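Local coordinates for putative metal-dependent hydrolase (Bacillus subtilis, PDB 6KNS), which probably acts as a metal-dependent hydrolase of the metallo-beta-lactamase superfamily, possibly in tRNA 3'-end processing, and binds zinc and calcium ions, at residues G33-L38 and A128-I133; P76-K81 and T113-I118. One frame throughout, in Å; residues are numbered along the deposited sequence.

Contact 1 of 2, residues G33-L38 and A128-I133. With CA (calcium ion), chain F.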
loop_
_atom_site.group_PDB
_atom_site.type_symbol
_atom_site.label_atom_id
_atom_site.label_comp_id
_atom_site.label_asym_id
_atom_site.label_seq_id
_atom_site.Cartn_x
_atom_site.Cartn_y
_atom_site.Cartn_z
ATOM N N GLY A 33 17.750 9.694 18.239
ATOM C CA GLY A 33 19.113 9.775 17.737
ATOM C C GLY A 33 19.111 9.179 16.351
ATOM O O GLY A 33 18.263 9.544 15.558
ATOM N N ASP A 34 20.002 8.219 16.076
ATOM C CA ASP A 34 20.032 7.518 14.758
ATOM C C ASP A 34 19.054 6.344 14.604
ATOM O O ASP A 34 18.954 5.770 13.522
ATOM C CB ASP A 34 21.438 6.990 14.442
ATOM C CG ASP A 34 22.388 8.084 14.018
ATOM O OD1 ASP A 34 21.904 9.131 13.516
ATOM O OD2 ASP A 34 23.632 7.894 14.187
ATOM N N TYR A 35 18.345 5.999 15.677
ATOM C CA TYR A 35 17.394 4.893 15.643
ATOM C C TYR A 35 16.040 5.322 15.102
ATOM O O TYR A 35 15.529 6.385 15.490
ATOM C CB TYR A 35 17.222 4.293 17.037
ATOM C CG TYR A 35 16.650 2.898 17.021
ATOM C CD1 TYR A 35 15.300 2.694 17.276
ATOM C CD2 TYR A 35 17.464 1.780 16.758
ATOM C CE1 TYR A 35 14.758 1.439 17.270
ATOM C CE2 TYR A 35 16.921 0.487 16.747
ATOM C CZ TYR A 35 15.555 0.341 17.003
ATOM O OH TYR A 35 14.955 -0.860 17.012
ATOM N N SER A 36 15.490 4.467 14.219
ATOM C CA SER A 36 14.214 4.645 13.574
ATOM C C SER A 36 13.356 3.397 13.688
ATOM O O SER A 36 13.759 2.345 13.196
ATOM C CB SER A 36 14.402 4.925 12.077
ATOM O OG SER A 36 14.909 6.237 11.897
ATOM N N LEU A 37 12.170 3.560 14.286
ATOM C CA LEU A 37 11.195 2.478 14.459
ATOM C C LEU A 37 9.880 2.834 13.775
ATOM O O LEU A 37 9.321 3.880 14.041
ATOM C CB LEU A 37 10.911 2.256 15.952
ATOM C CG LEU A 37 9.851 1.240 16.384
ATOM C CD1 LEU A 37 10.281 -0.151 15.935
ATOM C CD2 LEU A 37 9.566 1.325 17.927
ATOM N N LEU A 38 9.385 1.950 12.928
ATOM C CA LEU A 38 8.112 2.146 12.286
ATOM C C LEU A 38 7.096 1.297 13.032
ATOM O O LEU A 38 7.273 0.096 13.164
ATOM C CB LEU A 38 8.161 1.740 10.797
ATOM C CG LEU A 38 6.805 1.841 10.066
ATOM C CD1 LEU A 38 6.315 3.264 9.881
ATOM C CD2 LEU A 38 6.778 1.103 8.718
ATOM N N ALA A 128 13.997 -2.135 21.855
ATOM C CA ALA A 128 14.182 -1.768 20.435
ATOM C C ALA A 128 15.089 -0.561 20.383
ATOM O O ALA A 128 14.634 0.592 20.513
ATOM C CB ALA A 128 12.818 -1.454 19.777
ATOM N N GLY A 129 16.383 -0.827 20.241
ATOM C CA GLY A 129 17.409 0.204 20.336
ATOM C C GLY A 129 17.240 0.925 21.666
ATOM O O GLY A 129 17.221 0.280 22.690
ATOM N N PRO A 130 17.057 2.261 21.648
ATOM C CA PRO A 130 16.885 3.003 22.903
ATOM C C PRO A 130 15.448 2.974 23.435
ATOM O O PRO A 130 15.168 3.560 24.472
ATOM C CB PRO A 130 17.332 4.428 22.531
ATOM C CG PRO A 130 17.014 4.525 21.043
ATOM C CD PRO A 130 17.013 3.138 20.466
ATOM N N PHE A 131 14.547 2.264 22.780
ATOM C CA PHE A 131 13.169 2.180 23.282
ATOM C C PHE A 131 12.905 0.880 24.043
ATOM O O PHE A 131 13.501 -0.154 23.747
ATOM C CB PHE A 131 12.153 2.254 22.146
ATOM C CG PHE A 131 12.229 3.517 21.321
ATOM C CD1 PHE A 131 12.011 4.745 21.887
ATOM C CD2 PHE A 131 12.474 3.444 19.970
ATOM C CE1 PHE A 131 12.068 5.911 21.110
ATOM C CE2 PHE A 131 12.521 4.586 19.180
ATOM C CZ PHE A 131 12.321 5.823 19.753
ATOM N N THR A 132 12.014 0.969 25.027
ATOM C CA THR A 132 11.481 -0.185 25.739
ATOM C C THR A 132 9.970 -0.139 25.490
ATOM O O THR A 132 9.340 0.898 25.754
ATOM C CB THR A 132 11.792 -0.121 27.252
ATOM O OG1 THR A 132 13.209 -0.018 27.438
ATOM C CG2 THR A 132 11.256 -1.354 28.012
ATOM N N ILE A 133 9.417 -1.252 24.978
ATOM C CA ILE A 133 8.007 -1.351 24.614
ATOM C C ILE A 133 7.341 -2.396 25.500
ATOM O O ILE A 133 7.890 -3.486 25.706
ATOM C CB ILE A 133 7.839 -1.748 23.102
ATOM C CG1 ILE A 133 8.691 -0.842 22.216
ATOM C CG2 ILE A 133 6.363 -1.668 22.661
ATOM C CD1 ILE A 133 8.576 -1.169 20.758
HETATM CA CA CA F . 19.129 3.956 11.424
HETATM O O HOH W 1 17.328 5.744 11.348
#
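Y35 and L37, on strand 35-39, face the hairpin A128-I133 across the core of the metallo-beta-lactamase fold, where two mixed sheets pack face to face. The short strand segments 35-38 and 131-133 run at 26° to each other, and their axes come no closer than 10.8 Å, a spacing filled by side chains. A128 to F131 form a type II' beta turn, closed by backbone bonds in both directions between A128 and F131, which presents G129 and P130 to Y35.

The Y35 ring dominates the contact. With CG anti to the backbone N (chi1 -160°), the ring is carried to the turn, where G129 and P130 cover one face. Two CH-pi contacts meet that face: G129 CA lies 3.8 Å from the ring centroid, and P130 CD, which also presses to 3.5 Å from Y35 CG, covers the part nearer CB. G129 has positive phi and no side chain, and the ring can therefore settle directly on its CA. The hydroxyl end of the ring lies close to the A128-G129 peptide, with Y35 CE1 at 3.4 Å from A128 O, while F131 CE2 comes to the ring's edge near CD1. Deeper in the core, F131 reaches F30 and I149, and I133 touches I62, tying the hairpin into both sheets.

Just before the strand, D34 lends its main-chain O to the calcium ion, whose other protein ligands are K57 O and D59 OD2. A calcium-bound water also bonds to S36 OG on the side turned away from the hairpin. At the inner end of the interface L37 and I133 meet tip to tip, with L37 CD2 at 3.9 Å from I133 CD1.

Contact 2 of 2, residues P76-K81 and T113-I118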
loop_
_atom_site.group_PDB
_atom_site.type_symbol
_atom_site.label_atom_id
_atom_site.label_comp_id
_atom_site.label_asym_id
_atom_site.label_seq_id
_atom_site.Cartn_x
_atom_site.Cartn_y
_atom_site.Cartn_z
ATOM N N PRO A 76 5.824 -4.830 -0.013
ATOM C CA PRO A 76 6.661 -3.854 -0.681
ATOM C C PRO A 76 7.898 -3.479 0.144
ATOM O O PRO A 76 8.955 -3.241 -0.422
ATOM C CB PRO A 76 5.730 -2.664 -0.885
ATOM C CG PRO A 76 4.346 -3.272 -0.927
ATOM C CD PRO A 76 4.408 -4.413 0.061
ATOM N N LEU A 77 7.802 -3.491 1.472
ATOM C CA LEU A 77 8.992 -3.203 2.296
ATOM C C LEU A 77 10.046 -4.294 2.150
ATOM O O LEU A 77 11.246 -4.008 2.104
ATOM C CB LEU A 77 8.633 -2.988 3.754
ATOM C CG LEU A 77 9.795 -2.742 4.696
ATOM C CD1 LEU A 77 10.651 -1.529 4.260
ATOM C CD2 LEU A 77 9.233 -2.585 6.096
ATOM N N GLN A 78 9.591 -5.536 2.042
ATOM C CA GLN A 78 10.474 -6.654 1.806
ATOM C C GLN A 78 11.147 -6.548 0.461
ATOM O O GLN A 78 12.363 -6.774 0.351
ATOM C CB GLN A 78 9.729 -7.995 1.988
ATOM C CG GLN A 78 9.262 -8.197 3.453
ATOM C CD GLN A 78 8.257 -9.323 3.589
ATOM O OE1 GLN A 78 7.528 -9.622 2.650
ATOM N NE2 GLN A 78 8.237 -9.977 4.756
ATOM N N PHE A 79 10.403 -6.159 -0.561
ATOM C CA PHE A 79 11.067 -5.918 -1.825
ATOM C C PHE A 79 12.054 -4.725 -1.760
ATOM O O PHE A 79 13.099 -4.787 -2.379
ATOM C CB PHE A 79 10.068 -5.738 -2.942
ATOM C CG PHE A 79 9.383 -7.016 -3.394
ATOM C CD1 PHE A 79 9.786 -8.286 -2.935
ATOM C CD2 PHE A 79 8.377 -6.952 -4.367
ATOM C CE1 PHE A 79 9.152 -9.457 -3.387
ATOM C CE2 PHE A 79 7.750 -8.124 -4.829
ATOM C CZ PHE A 79 8.147 -9.373 -4.347
ATOM N N ALA A 80 11.726 -3.657 -1.014
ATOM C CA ALA A 80 12.630 -2.506 -0.883
ATOM C C ALA A 80 13.957 -2.960 -0.278
ATOM O O ALA A 80 15.018 -2.539 -0.725
ATOM C CB ALA A 80 11.996 -1.370 -0.042
ATOM N N LYS A 81 13.905 -3.829 0.725
ATOM C CA LYS A 81 15.127 -4.352 1.313
ATOM C C LYS A 81 15.887 -5.210 0.318
ATOM O O LYS A 81 17.114 -5.106 0.219
ATOM C CB LYS A 81 14.829 -5.138 2.589
ATOM C CG LYS A 81 14.349 -4.240 3.760
ATOM C CD LYS A 81 15.412 -3.272 4.263
ATOM C CE LYS A 81 16.585 -4.033 4.829
ATOM N NZ LYS A 81 17.631 -3.113 5.270
ATOM N N THR A 113 17.134 -13.149 3.601
ATOM C CA THR A 113 17.966 -12.501 4.600
ATOM C C THR A 113 17.650 -10.996 4.673
ATOM O O THR A 113 18.416 -10.231 5.241
ATOM C CB THR A 113 19.454 -12.673 4.193
ATOM O OG1 THR A 113 19.623 -12.150 2.874
ATOM C CG2 THR A 113 19.847 -14.179 4.120
ATOM N N HIS A 114 16.507 -10.568 4.125
ATOM C CA HIS A 114 16.166 -9.154 4.031
ATOM C C HIS A 114 15.343 -8.637 5.198
ATOM O O HIS A 114 15.571 -7.505 5.678
ATOM C CB HIS A 114 15.442 -8.893 2.712
ATOM C CG HIS A 114 16.249 -9.287 1.519
ATOM N ND1 HIS A 114 17.557 -8.880 1.351
ATOM C CD2 HIS A 114 15.964 -10.093 0.464
ATOM C CE1 HIS A 114 18.033 -9.399 0.230
ATOM N NE2 HIS A 114 17.092 -10.140 -0.325
ATOM N N THR A 115 14.360 -9.437 5.611
ATOM C CA THR A 115 13.557 -9.131 6.781
ATOM C C THR A 115 13.393 -10.410 7.619
ATOM O O THR A 115 13.377 -11.529 7.083
ATOM C CB THR A 115 12.161 -8.514 6.442
ATOM O OG1 THR A 115 11.299 -9.516 5.889
ATOM C CG2 THR A 115 12.261 -7.309 5.502
ATOM N N LYS A 116 13.304 -10.222 8.925
ATOM C CA LYS A 116 13.211 -11.314 9.888
ATOM C C LYS A 116 12.094 -11.038 10.883
ATOM O O LYS A 116 12.128 -10.069 11.649
ATOM C CB LYS A 116 14.558 -11.520 10.622
ATOM C CG LYS A 116 14.613 -12.782 11.582
ATOM N N GLY A 117 11.078 -11.889 10.864
ATOM C CA GLY A 117 10.003 -11.785 11.835
ATOM C C GLY A 117 10.482 -12.198 13.212
ATOM O O GLY A 117 11.164 -13.187 13.362
ATOM N N ILE A 118 10.180 -11.395 14.216
ATOM C CA ILE A 118 10.500 -11.744 15.594
ATOM C C ILE A 118 9.228 -11.566 16.383
ATOM O O ILE A 118 8.626 -10.489 16.328
ATOM C CB ILE A 118 11.623 -10.855 16.180
ATOM C CG1 ILE A 118 12.871 -10.896 15.276
ATOM C CG2 ILE A 118 11.956 -11.270 17.660
ATOM C CD1 ILE A 118 14.118 -10.037 15.834
#
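Q78 and K81, one turn apart on helix 74-86, straddle T115, the first residue of strand 115-119, and K81 also packs on H114 just before it; this strand is the outermost of its sheet within the chain. Here the alpha/beta layering of the metallo-beta-lactamase fold places a helix against the sheet margin, and the strand opens with a classic beta bulge in which H114 and T115 both face Y111.

The side chains of Q78 and T115 cross at about a right angle. Extended beyond CG, Q78 passes over the threonine, its CG 3.7 Å from T115 CG2, and its amide continues past the hydroxyl to donate from NE2 to K108 O. T115 OG1 stands between the backbone N and the carbonyl carbon (chi1 72°), from where it donates to L109 O. NE2 and OG1 thus both bond to main-chain carbonyls of the loop before the strand, so this loop links helix and strand.

K81 takes a different path. Its CB abuts H114 CB at 3.8 Å, and the side chains of K81 and T115 cross at a slant, K81 CG coming to 4.1 Å from T115 CG2. The chain bends at chi2 and chi3 (-66° and -63°), which brings CE beside the strand; NZ leads away and bonds to H92 O. The H114 side chain also touches Q82 and S85 of the helix. Elsewhere on the same helix, F79 meets the H68 ring of the second subunit, so the helix also serves the dimer interface. Within the bend of the lysine, K81 CE rests 3.7 Å from H114 O.

In the fold
Along the chain the order is 33-38, 76-81, 113-118, 128-133, so contact 2 is formed wholly by residues lying between the two halves of contact 1. The centres are about 18 Å apart, and the nearest atoms come within about 5 Å without touching. Both contacts reach the same sheet: strand 35-39 belongs to contact 1 and strand 115-119 to contact 2, with strands 60-62 and 94-98 between them. Contact 1 joins this sheet to the second one, whereas contact 2 lays helix 74-86 on its margin. The chain linking strand 60-62 to that helix carries zinc ligands H65, H67, D69 and H70, and the K81 side chain lies about 9 Å from the calcium ion.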